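PDB 2VO8: Exo-alpha-sialidase from Clostridium perfringens, which probably hydrolyses terminal sialic acid linkages and carries this cohesin module, which probably holds a dockerin-bearing partner in toxin complexes. Local coordinates for residues V9-I14 and G31-N36; A44-E49 and V79-A84; T61-S66 and L96-L101; T115-G120 and H127-S132. All coordinates share one frame; numbering follows the deposited sequence.

Contact 1 (V9-I14 and G31-N36)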
loop_
_atom_site.group_PDB
_atom_site.type_symbol
_atom_site.label_atom_id
_atom_site.label_comp_id
_atom_site.label_asym_id
_atom_site.label_seq_id
_atom_site.Cartn_x
_atom_site.Cartn_y
_atom_site.Cartn_z
ATOM N N VAL A 9 -1.043 -15.185 6.819
ATOM C CA VAL A 9 -1.993 -15.824 5.927
ATOM C C VAL A 9 -1.736 -15.507 4.451
ATOM O O VAL A 9 -2.365 -16.065 3.554
ATOM C CB VAL A 9 -3.468 -15.504 6.379
ATOM C CG1 VAL A 9 -3.739 -16.014 7.842
ATOM C CG2 VAL A 9 -3.806 -14.032 6.281
ATOM N N GLY A 10 -0.768 -14.626 4.176
ATOM C CA GLY A 10 -0.493 -14.251 2.810
ATOM C C GLY A 10 0.588 -13.184 2.803
ATOM O O GLY A 10 1.135 -12.881 3.846
ATOM N N ASN A 11 0.870 -12.659 1.622
ATOM C CA ASN A 11 1.842 -11.582 1.443
ATOM C C ASN A 11 1.213 -10.235 1.076
ATOM O O ASN A 11 0.326 -10.181 0.225
ATOM C CB ASN A 11 2.789 -11.935 0.329
ATOM C CG ASN A 11 3.541 -13.262 0.587
ATOM O OD1 ASN A 11 3.705 -14.084 -0.324
ATOM N ND2 ASN A 11 3.980 -13.447 1.804
ATOM N N SER A 12 1.759 -9.167 1.642
ATOM C CA SER A 12 1.469 -7.804 1.100
ATOM C C SER A 12 2.305 -7.604 -0.162
ATOM O O SER A 12 3.360 -8.222 -0.305
ATOM C CB SER A 12 1.742 -6.717 2.140
ATOM O OG SER A 12 3.096 -6.643 2.543
ATOM N N THR A 13 1.868 -6.725 -1.061
ATOM C CA THR A 13 2.577 -6.392 -2.276
ATOM C C THR A 13 2.667 -4.896 -2.385
ATOM O O THR A 13 1.758 -4.198 -1.958
ATOM C CB THR A 13 1.900 -6.952 -3.541
ATOM O OG1 THR A 13 0.567 -6.411 -3.685
ATOM C CG2 THR A 13 1.851 -8.498 -3.504
ATOM N N ILE A 14 3.811 -4.421 -2.867
ATOM C CA ILE A 14 3.944 -3.010 -3.290
ATOM C C ILE A 14 4.674 -2.993 -4.630
ATOM O O ILE A 14 5.748 -3.573 -4.745
ATOM C CB ILE A 14 4.598 -2.128 -2.187
ATOM C CG1 ILE A 14 4.943 -0.716 -2.723
ATOM C CG2 ILE A 14 5.808 -2.763 -1.508
ATOM C CD1 ILE A 14 5.231 0.304 -1.552
ATOM N N GLY A 31 -1.109 -4.162 -2.598
ATOM C CA GLY A 31 -2.023 -5.301 -2.782
ATOM C C GLY A 31 -1.736 -6.465 -1.867
ATOM O O GLY A 31 -1.086 -6.317 -0.833
ATOM N N ILE A 32 -2.285 -7.610 -2.261
ATOM C CA ILE A 32 -2.063 -8.884 -1.545
ATOM C C ILE A 32 -1.694 -9.948 -2.574
ATOM O O ILE A 32 -1.937 -9.775 -3.790
ATOM C CB ILE A 32 -3.310 -9.269 -0.701
ATOM C CG1 ILE A 32 -4.575 -9.404 -1.556
ATOM C CG2 ILE A 32 -3.551 -8.276 0.477
ATOM C CD1 ILE A 32 -5.757 -10.008 -0.760
ATOM N N GLU A 33 -1.079 -11.048 -2.118
ATOM C CA GLU A 33 -0.667 -12.130 -3.021
ATOM C C GLU A 33 -0.513 -13.415 -2.201
ATOM O O GLU A 33 -0.230 -13.372 -1.018
ATOM C CB GLU A 33 0.632 -11.774 -3.761
ATOM C CG GLU A 33 1.186 -12.842 -4.734
ATOM C CD GLU A 33 1.996 -13.930 -4.029
ATOM O OE1 GLU A 33 2.577 -13.662 -2.967
ATOM O OE2 GLU A 33 2.031 -15.073 -4.535
ATOM N N GLY A 34 -0.813 -14.543 -2.839
ATOM C CA GLY A 34 -0.614 -15.845 -2.206
ATOM C C GLY A 34 -1.396 -16.096 -0.934
ATOM O O GLY A 34 -0.913 -16.764 -0.030
ATOM N N LEU A 35 -2.608 -15.549 -0.834
ATOM C CA LEU A 35 -3.429 -15.779 0.350
ATOM C C LEU A 35 -3.775 -17.277 0.475
ATOM O O LEU A 35 -3.936 -17.953 -0.551
ATOM C CB LEU A 35 -4.727 -14.963 0.307
ATOM C CG LEU A 35 -4.649 -13.609 1.008
ATOM C CD1 LEU A 35 -4.837 -13.747 2.546
ATOM C CD2 LEU A 35 -3.292 -12.919 0.652
ATOM N N ASN A 36 -3.869 -17.744 1.723
ATOM C CA ASN A 36 -4.257 -19.117 2.055
ATOM C C ASN A 36 -5.618 -19.371 1.445
ATOM O O ASN A 36 -6.470 -18.480 1.458
ATOM C CB ASN A 36 -4.323 -19.327 3.582
ATOM C CG ASN A 36 -2.948 -19.339 4.248
ATOM O OD1 ASN A 36 -1.900 -19.394 3.576
ATOM N ND2 ASN A 36 -2.946 -19.295 5.578
HETATM O O HOH W 1 -0.997 -7.733 -5.499
#
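Asn11 and Glu33 exchange two backbone bonds, Asn11 N to Glu33 O at 2.9 Å and Glu33 N to Asn11 O at 2.9 Å. They belong to an antiparallel pairing in the cohesin beta sandwich, where strands 10-14 and 31-33 run at 138° to each other. Two residues along, Thr13 and Gly31 form the next hydrogen-bonded pair. Thr13 N meets Gly31 O at 3.0 Å, and Gly31 N returns the bond to Thr13 O. From Gly34 on, where phi is positive (61°), the chain has left the strand, yet Asn36 N still reaches Val9 O at 2.9 Å.

The Thr13 side chain leans over the neighbouring strand. Its OG1 sits between the backbone N and the carbonyl carbon (chi1 61°), which places it over Gly31, and a water lies 2.7 Å from this OG1 and within hydrogen-bonding distance of Ile32 O. The methyl CG2 of Thr13 packs on Glu33 CB at 3.5 Å, the two side chains crossing at about a right angle. Ser12 and Ile32 point to the other face of the sheet, where Ser12 OG is hydrogen-bonded to Glu130 O and Ser132 OG. Leu35 packs from the loop: its CD2 lies against Gly10 CA, and its CD1 meets Val9 CG2 at 3.9 Å.

Contact 2 (A44-E49 and V79-A84)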
loop_
_atom_site.group_PDB
_atom_site.type_symbol
_atom_site.label_atom_id
_atom_site.label_comp_id
_atom_site.label_asym_id
_atom_site.label_seq_id
_atom_site.Cartn_x
_atom_site.Cartn_y
_atom_site.Cartn_z
ATOM N N ALA A 44 -8.563 -4.967 4.271
ATOM C CA ALA A 44 -7.122 -4.999 4.572
ATOM C C ALA A 44 -6.735 -3.705 5.292
ATOM O O ALA A 44 -7.497 -2.705 5.292
ATOM C CB ALA A 44 -6.328 -5.246 3.338
ATOM N N GLU A 45 -5.557 -3.714 5.907
ATOM C CA GLU A 45 -5.022 -2.522 6.554
ATOM C C GLU A 45 -3.506 -2.452 6.415
ATOM O O GLU A 45 -2.794 -3.384 6.792
ATOM C CB GLU A 45 -5.416 -2.492 8.032
ATOM C CG GLU A 45 -4.616 -1.505 8.868
ATOM C CD GLU A 45 -5.101 -1.430 10.302
ATOM O OE1 GLU A 45 -6.101 -2.101 10.629
ATOM O OE2 GLU A 45 -4.480 -0.699 11.103
ATOM N N TYR A 46 -3.016 -1.344 5.870
ATOM C CA TYR A 46 -1.582 -1.082 5.822
ATOM C C TYR A 46 -1.197 0.046 6.774
ATOM O O TYR A 46 -2.034 0.865 7.152
ATOM C CB TYR A 46 -1.147 -0.737 4.396
ATOM C CG TYR A 46 -1.592 -1.745 3.360
ATOM C CD1 TYR A 46 -0.911 -2.943 3.192
ATOM C CD2 TYR A 46 -2.692 -1.498 2.550
ATOM C CE1 TYR A 46 -1.314 -3.868 2.247
ATOM C CE2 TYR A 46 -3.102 -2.415 1.602
ATOM C CZ TYR A 46 -2.410 -3.598 1.454
ATOM O OH TYR A 46 -2.814 -4.516 0.512
ATOM N N LEU A 47 0.075 0.079 7.159
ATOM C CA LEU A 47 0.708 1.305 7.575
ATOM C C LEU A 47 1.798 1.499 6.530
ATOM O O LEU A 47 2.735 0.698 6.412
ATOM C CB LEU A 47 1.184 1.340 9.030
ATOM C CG LEU A 47 1.660 2.779 9.371
ATOM C CD1 LEU A 47 0.540 3.762 9.666
ATOM C CD2 LEU A 47 2.742 2.793 10.462
ATOM N N PHE A 48 1.579 2.539 5.720
ATOM C CA PHE A 48 2.407 2.856 4.557
ATOM C C PHE A 48 3.431 3.896 4.989
ATOM O O PHE A 48 3.064 4.906 5.550
ATOM C CB PHE A 48 1.574 3.432 3.423
ATOM C CG PHE A 48 2.402 3.906 2.241
ATOM C CD1 PHE A 48 2.874 3.021 1.287
ATOM C CD2 PHE A 48 2.722 5.250 2.100
ATOM C CE1 PHE A 48 3.625 3.450 0.214
ATOM C CE2 PHE A 48 3.438 5.675 1.032
ATOM C CZ PHE A 48 3.891 4.813 0.086
ATOM N N GLU A 49 4.707 3.636 4.742
ATOM C CA GLU A 49 5.770 4.545 5.224
ATOM C C GLU A 49 6.597 5.038 4.064
ATOM O O GLU A 49 6.847 4.330 3.078
ATOM C CB GLU A 49 6.613 3.860 6.305
ATOM C CG GLU A 49 5.788 3.596 7.562
ATOM C CD GLU A 49 6.622 3.472 8.799
ATOM O OE1 GLU A 49 7.636 4.212 8.923
ATOM O OE2 GLU A 49 6.245 2.668 9.684
ATOM N N VAL A 79 1.301 6.500 7.162
ATOM C CA VAL A 79 -0.088 6.657 6.691
ATOM C C VAL A 79 -0.860 5.357 6.972
ATOM O O VAL A 79 -0.527 4.288 6.438
ATOM C CB VAL A 79 -0.187 6.980 5.209
ATOM C CG1 VAL A 79 -1.677 7.382 4.815
ATOM C CG2 VAL A 79 0.799 8.071 4.784
ATOM N N ARG A 80 -1.877 5.484 7.812
ATOM C CA ARG A 80 -2.792 4.391 8.103
ATOM C C ARG A 80 -3.804 4.302 6.976
ATOM O O ARG A 80 -4.482 5.284 6.682
ATOM C CB ARG A 80 -3.493 4.604 9.440
ATOM C CG ARG A 80 -4.440 3.459 9.739
ATOM C CD ARG A 80 -4.837 3.418 11.193
ATOM N NE ARG A 80 -5.811 4.460 11.538
ATOM C CZ ARG A 80 -5.609 5.469 12.398
ATOM N NH1 ARG A 80 -4.440 5.626 13.039
ATOM N NH2 ARG A 80 -6.583 6.346 12.619
ATOM N N ILE A 81 -3.905 3.132 6.364
ATOM C CA ILE A 81 -4.742 2.888 5.187
ATOM C C ILE A 81 -5.652 1.697 5.480
ATOM O O ILE A 81 -5.164 0.601 5.808
ATOM C CB ILE A 81 -3.941 2.619 3.928
ATOM C CG1 ILE A 81 -2.949 3.769 3.664
ATOM C CG2 ILE A 81 -4.875 2.318 2.728
ATOM C CD1 ILE A 81 -2.207 3.595 2.474
ATOM N N LEU A 82 -6.973 1.958 5.444
ATOM C CA LEU A 82 -7.993 0.914 5.650
ATOM C C LEU A 82 -8.680 0.708 4.318
ATOM O O LEU A 82 -9.236 1.686 3.753
ATOM C CB LEU A 82 -9.026 1.358 6.698
ATOM C CG LEU A 82 -8.505 1.699 8.093
ATOM C CD1 LEU A 82 -9.624 2.145 9.088
ATOM C CD2 LEU A 82 -7.757 0.527 8.677
ATOM N N VAL A 83 -8.640 -0.533 3.814
ATOM C CA VAL A 83 -9.284 -0.968 2.572
ATOM C C VAL A 83 -10.438 -1.894 2.995
ATOM O O VAL A 83 -10.233 -2.812 3.766
ATOM C CB VAL A 83 -8.434 -1.898 1.633
ATOM C CG1 VAL A 83 -9.033 -1.901 0.244
ATOM C CG2 VAL A 83 -6.930 -1.587 1.581
ATOM N N ALA A 84 -11.639 -1.667 2.478
ATOM C CA ALA A 84 -12.789 -2.545 2.819
ATOM C C ALA A 84 -13.586 -2.894 1.574
ATOM O O ALA A 84 -13.803 -2.072 0.665
ATOM C CB ALA A 84 -13.676 -1.914 3.896
#
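Ile81 pairs with Tyr46, and both their side chains go to the same face of the sheet, the buried one. Tyr46 N donates to Ile81 O at 2.9 Å, and Ile81 N returns the bond to Tyr46 O. Ile81 divides its branches between two aromatic residues: CG2 comes to the edge of the Tyr46 ring, near its plane, while CD1 reaches diagonally across to Phe48 CB at 3.9 Å.

Val79 and Val83 lie on the same face, one on either side of Ile81. Val79 shares two backbone bonds with Phe48, and its CG2 meets the edge of that ring, 4.3 Å from Phe48 CD2. Val83 turns CG2 to Tyr46 CE2 at 3.9 Å; the same methyl also lies by Ala44 CB. Strands 44-49 and 79-84 are thus an antiparallel pair in one sheet of the cohesin sandwich, their axes at 154°, with Leu96, Val97 and Val99 packing against this row from the facing sheet. Tyr46 OH makes a weak hydrogen bond to Gly31 O.

The opposite face carries Glu45, Leu47, Arg80 and Leu82. Leu47 curls CD1 down onto the backbone, 3.4 Å from Val79 O. Glu45, extended, lies side by side with Leu82, whose CD2 is 3.7 Å from Glu45 CG. Glu45 OE2 and Arg80 NE stay 5.3 Å apart, opposite charges without contact.

Contact 3 (T61-S66 and L96-L101)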
loop_
_atom_site.group_PDB
_atom_site.type_symbol
_atom_site.label_atom_id
_atom_site.label_comp_id
_atom_site.label_asym_id
_atom_site.label_seq_id
_atom_site.Cartn_x
_atom_site.Cartn_y
_atom_site.Cartn_z
ATOM N N THR A 61 -6.162 6.257 -3.224
ATOM C CA THR A 61 -7.465 5.810 -3.701
ATOM C C THR A 61 -7.561 4.302 -3.886
ATOM O O THR A 61 -6.563 3.552 -3.924
ATOM C CB THR A 61 -7.802 6.462 -5.047
ATOM O OG1 THR A 61 -6.810 6.117 -5.991
ATOM C CG2 THR A 61 -7.862 8.031 -4.925
ATOM N N SER A 62 -8.788 3.838 -4.011
ATOM C CA SER A 62 -8.995 2.407 -4.261
ATOM C C SER A 62 -8.537 2.009 -5.652
ATOM O O SER A 62 -8.611 2.773 -6.628
ATOM C CB SER A 62 -10.483 2.063 -4.049
ATOM O OG SER A 62 -11.223 2.686 -5.056
ATOM N N PHE A 63 -8.039 0.767 -5.763
ATOM C CA PHE A 63 -7.538 0.287 -7.032
ATOM C C PHE A 63 -8.688 0.035 -8.013
ATOM O O PHE A 63 -8.506 0.108 -9.226
ATOM C CB PHE A 63 -6.631 -0.940 -6.841
ATOM C CG PHE A 63 -5.894 -1.343 -8.081
ATOM C CD1 PHE A 63 -4.704 -0.721 -8.434
ATOM C CD2 PHE A 63 -6.392 -2.364 -8.894
ATOM C CE1 PHE A 63 -4.022 -1.115 -9.604
ATOM C CE2 PHE A 63 -5.720 -2.752 -10.031
ATOM C CZ PHE A 63 -4.532 -2.126 -10.394
ATOM N N ASN A 64 -9.887 -0.191 -7.464
ATOM C CA ASN A 64 -11.113 -0.240 -8.250
ATOM C C ASN A 64 -12.327 0.068 -7.360
ATOM O O ASN A 64 -12.229 0.201 -6.116
ATOM C CB ASN A 64 -11.271 -1.604 -8.950
ATOM C CG ASN A 64 -11.411 -2.743 -7.966
ATOM O OD1 ASN A 64 -12.118 -2.637 -6.965
ATOM N ND2 ASN A 64 -10.719 -3.854 -8.240
ATOM N N ASP A 65 -13.482 0.165 -8.009
ATOM C CA ASP A 65 -14.688 0.632 -7.344
ATOM C C ASP A 65 -15.514 -0.483 -6.660
ATOM O O ASP A 65 -16.665 -0.256 -6.276
ATOM C CB ASP A 65 -15.520 1.477 -8.332
ATOM C CG ASP A 65 -16.121 0.651 -9.449
ATOM O OD1 ASP A 65 -15.852 -0.577 -9.476
ATOM O OD2 ASP A 65 -16.864 1.231 -10.302
ATOM N N SER A 66 -14.913 -1.659 -6.449
ATOM C CA SER A 66 -15.501 -2.675 -5.560
ATOM C C SER A 66 -14.970 -2.638 -4.128
ATOM O O SER A 66 -15.351 -3.464 -3.290
ATOM C CB SER A 66 -15.308 -4.081 -6.134
ATOM O OG SER A 66 -13.958 -4.488 -6.044
ATOM N N LEU A 96 -5.116 -3.412 -4.435
ATOM C CA LEU A 96 -6.118 -2.817 -3.556
ATOM C C LEU A 96 -6.088 -1.270 -3.476
ATOM O O LEU A 96 -7.137 -0.637 -3.383
ATOM C CB LEU A 96 -5.984 -3.396 -2.156
ATOM C CG LEU A 96 -6.245 -4.893 -1.990
ATOM C CD1 LEU A 96 -6.105 -5.303 -0.556
ATOM C CD2 LEU A 96 -7.686 -5.225 -2.483
ATOM N N VAL A 97 -4.896 -0.679 -3.520
ATOM C CA VAL A 97 -4.750 0.753 -3.226
ATOM C C VAL A 97 -3.720 1.383 -4.170
ATOM O O VAL A 97 -2.713 0.744 -4.496
ATOM C CB VAL A 97 -4.281 0.994 -1.788
ATOM C CG1 VAL A 97 -4.137 2.590 -1.518
ATOM C CG2 VAL A 97 -5.163 0.292 -0.779
ATOM N N LYS A 98 -4.014 2.606 -4.629
ATOM C CA LYS A 98 -3.080 3.432 -5.417
ATOM C C LYS A 98 -2.637 4.567 -4.499
ATOM O O LYS A 98 -3.478 5.335 -4.033
ATOM C CB LYS A 98 -3.797 4.071 -6.602
ATOM C CG LYS A 98 -4.392 3.123 -7.624
ATOM C CD LYS A 98 -4.899 3.880 -8.863
ATOM C CE LYS A 98 -6.419 3.899 -9.058
ATOM N NZ LYS A 98 -6.648 4.012 -10.554
ATOM N N VAL A 99 -1.331 4.692 -4.250
ATOM C CA VAL A 99 -0.796 5.818 -3.473
ATOM C C VAL A 99 -0.033 6.735 -4.436
ATOM O O VAL A 99 0.927 6.328 -5.068
ATOM C CB VAL A 99 0.141 5.366 -2.303
ATOM C CG1 VAL A 99 0.650 6.577 -1.476
ATOM C CG2 VAL A 99 -0.514 4.381 -1.408
ATOM N N ASN A 100 -0.527 7.959 -4.624
ATOM C CA ASN A 100 0.023 8.866 -5.628
ATOM C C ASN A 100 0.935 9.861 -4.887
ATOM O O ASN A 100 0.520 10.474 -3.904
ATOM C CB ASN A 100 -1.093 9.597 -6.374
ATOM C CG ASN A 100 -0.589 10.288 -7.590
ATOM O OD1 ASN A 100 0.087 11.353 -7.479
ATOM N ND2 ASN A 100 -0.839 9.699 -8.768
ATOM N N LEU A 101 2.185 9.915 -5.328
ATOM C CA LEU A 101 3.277 10.691 -4.705
ATOM C C LEU A 101 4.008 11.494 -5.752
ATOM O O LEU A 101 4.093 11.098 -6.865
ATOM C CB LEU A 101 4.286 9.749 -4.025
ATOM C CG LEU A 101 3.679 8.960 -2.856
ATOM C CD1 LEU A 101 4.006 7.449 -2.987
ATOM C CD2 LEU A 101 4.067 9.457 -1.520
HETATM O O HOH W 2 -4.494 7.718 -6.052
#
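Leu96 gives its carbonyl to the first bond across this contact, accepting from Phe63 N at 2.9 Å. Phe63 has just left strand 61-62 and lays its CB against this same carbonyl, 3.4 Å from Leu96 C. The Leu96 side chain points away from the loop. Val97 does likewise, though its CG1 still reaches Thr61 O at 3.5 Å; together the two residues form a classic beta bulge opposite Leu30.

Lys98 restores regular antiparallel pairing. Its N donates to Thr61 O at 2.8 Å in a nearly straight bond (174°), and its O accepts from Thr61 N. The lysine chain then runs over the strand partner: CB passes Thr61 OG1 at 3.7 Å, CG touches Phe63 CD1, and a bend at chi3 brings CE to 3.5 Å from Ser62 O. Phe63 and Lys98 cross at about a right angle on the outer side.

Strand 96-101 lies between strands 55-62 and 26-33 in its sheet of the cohesin sandwich. Leu96 packs inward on Ala44 and Tyr46 of strand 41-49, Val97 on Val69 of strand 67-75, and Val99 and Leu101 on Phe48.

Contact 4 (T115-G120 and H127-S132)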
loop_
_atom_site.group_PDB
_atom_site.type_symbol
_atom_site.label_atom_id
_atom_site.label_comp_id
_atom_site.label_asym_id
_atom_site.label_seq_id
_atom_site.Cartn_x
_atom_site.Cartn_y
_atom_site.Cartn_z
ATOM N N THR A 115 4.762 -1.344 6.902
ATOM C CA THR A 115 5.262 -1.802 8.201
ATOM C C THR A 115 4.199 -2.522 9.048
ATOM O O THR A 115 4.507 -3.078 10.099
ATOM C CB THR A 115 5.873 -0.634 9.004
ATOM O OG1 THR A 115 4.918 0.434 9.099
ATOM C CG2 THR A 115 7.116 -0.121 8.329
ATOM N N THR A 116 2.956 -2.429 8.575
ATOM C CA THR A 116 1.768 -3.148 9.077
ATOM C C THR A 116 1.011 -3.571 7.823
ATOM O O THR A 116 0.886 -2.788 6.818
ATOM C CB THR A 116 0.913 -2.258 9.997
ATOM O OG1 THR A 116 1.636 -1.941 11.203
ATOM C CG2 THR A 116 -0.488 -2.893 10.364
ATOM N N ALA A 117 0.545 -4.830 7.825
ATOM C CA ALA A 117 -0.228 -5.377 6.700
ATOM C C ALA A 117 -1.064 -6.525 7.262
ATOM O O ALA A 117 -0.518 -7.496 7.762
ATOM C CB ALA A 117 0.663 -5.845 5.605
ATOM N N LEU A 118 -2.374 -6.331 7.254
ATOM C CA LEU A 118 -3.321 -7.236 7.966
ATOM C C LEU A 118 -4.511 -7.407 7.048
ATOM O O LEU A 118 -4.795 -6.490 6.236
ATOM C CB LEU A 118 -3.832 -6.597 9.245
ATOM C CG LEU A 118 -2.997 -5.935 10.334
ATOM C CD1 LEU A 118 -3.905 -5.088 11.166
ATOM C CD2 LEU A 118 -2.282 -6.984 11.196
ATOM N N VAL A 119 -5.227 -8.529 7.202
ATOM C CA VAL A 119 -6.528 -8.723 6.539
ATOM C C VAL A 119 -7.590 -9.113 7.571
ATOM O O VAL A 119 -7.292 -9.784 8.564
ATOM C CB VAL A 119 -6.516 -9.747 5.344
ATOM C CG1 VAL A 119 -5.698 -9.237 4.126
ATOM C CG2 VAL A 119 -6.014 -11.122 5.791
ATOM N N GLY A 120 -8.818 -8.611 7.364
ATOM C CA GLY A 120 -9.994 -9.039 8.104
ATOM C C GLY A 120 -10.649 -10.065 7.228
ATOM O O GLY A 120 -10.757 -9.878 5.999
ATOM N N HIS A 127 -5.903 -11.042 10.691
ATOM C CA HIS A 127 -4.818 -11.968 10.390
ATOM C C HIS A 127 -3.638 -11.226 9.758
ATOM O O HIS A 127 -3.825 -10.305 8.963
ATOM C CB HIS A 127 -5.286 -12.990 9.386
ATOM C CG HIS A 127 -6.380 -13.864 9.894
ATOM N ND1 HIS A 127 -7.709 -13.561 9.704
ATOM C CD2 HIS A 127 -6.345 -15.031 10.577
ATOM C CE1 HIS A 127 -8.449 -14.507 10.265
ATOM N NE2 HIS A 127 -7.648 -15.421 10.784
ATOM N N ASP A 128 -2.424 -11.654 10.085
ATOM C CA ASP A 128 -1.231 -10.977 9.551
ATOM C C ASP A 128 -0.900 -11.340 8.129
ATOM O O ASP A 128 -1.099 -12.459 7.686
ATOM C CB ASP A 128 -0.004 -11.291 10.396
ATOM C CG ASP A 128 -0.105 -10.812 11.801
ATOM O OD1 ASP A 128 -0.872 -9.866 12.105
ATOM O OD2 ASP A 128 0.675 -11.372 12.616
ATOM N N LEU A 129 -0.314 -10.371 7.415
ATOM C CA LEU A 129 0.282 -10.617 6.102
ATOM C C LEU A 129 1.797 -10.389 6.308
ATOM O O LEU A 129 2.171 -9.654 7.180
ATOM C CB LEU A 129 -0.213 -9.617 5.054
ATOM C CG LEU A 129 -1.694 -9.653 4.578
ATOM C CD1 LEU A 129 -1.908 -8.540 3.597
ATOM C CD2 LEU A 129 -2.168 -10.997 4.006
ATOM N N GLU A 130 2.607 -11.013 5.479
ATOM C CA GLU A 130 4.038 -10.681 5.421
ATOM C C GLU A 130 4.186 -9.230 4.948
ATOM O O GLU A 130 3.456 -8.794 4.061
ATOM C CB GLU A 130 4.747 -11.596 4.467
ATOM C CG GLU A 130 4.995 -12.974 5.054
ATOM C CD GLU A 130 6.053 -13.757 4.300
ATOM O OE1 GLU A 130 6.935 -13.151 3.632
ATOM O OE2 GLU A 130 5.977 -15.016 4.343
ATOM N N LEU A 131 5.139 -8.527 5.557
ATOM C CA LEU A 131 5.434 -7.147 5.202
ATOM C C LEU A 131 6.178 -7.040 3.862
ATOM O O LEU A 131 6.623 -8.010 3.276
ATOM C CB LEU A 131 6.193 -6.469 6.352
ATOM C CG LEU A 131 5.519 -6.552 7.725
ATOM C CD1 LEU A 131 6.306 -5.836 8.849
ATOM C CD2 LEU A 131 4.067 -6.018 7.622
ATOM N N SER A 132 6.289 -5.823 3.340
ATOM C CA SER A 132 6.972 -5.637 2.073
ATOM C C SER A 132 7.482 -4.174 1.975
ATOM O O SER A 132 6.975 -3.296 2.667
ATOM C CB SER A 132 6.095 -6.004 0.877
ATOM O OG SER A 132 4.880 -5.233 0.863
#
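Ala117 is the small bump here, meeting two leucines of the other segment: its CB lies 3.9 Å from Leu129 CB and 4.0 Å from Leu131 CD2. Leu131 closes over the end of strand 116-120 with both methyls, CD1 coming to 3.5 Å from Thr115 O and CD2 lying over Ala117 N. The fork of Leu129 is filled by one branch of Val119, whose CG1 is 3.9 Å from CD1 and also 3.9 Å from CD2 of Leu129. The two side chains cross at about a right angle.

These residues line a beta hairpin of the cohesin module, strands 107-121 and 126-139, which twists strongly: the axes of the short strands stand at 135°. Val119 and His127 hold it with paired bonds, His127 N to Val119 O at 2.8 Å and Val119 N to His127 O, and Leu129 N adds a third, to Ala117 O. The edge of the His127 ring lies toward Val119 O.

On the other face Leu118 and Asp128 lie side by side, pointing the same way, and Leu118 CD2 presses against Asp128 OD1 at 3.3 Å. Thr115 turns away from the hairpin partner, and its OG1 is hydrogen-bonded to Glu49 OE2 of strand 41-49.

In the fold
All four contacts belong to one cohesin sandwich. Contacts 1 and 4, centres 8 Å apart, are joined where strand 10-15 runs parallel to strand 126-139, its neighbour in the sheet. Contact 4 continues into contact 2 through neighbouring strands 107-121 and 41-49, with Glu45 N 2.9 Å from Leu118 O. Contacts 2 and 3 alternate along the chain and meet face to face in the core, where Val83 CG2 lies 3.5 Å from Val97 CG2. Contacts 3 and 4 sit on opposite sides of the chain's centre, their own centres about 17 Å apart and their atoms not touching.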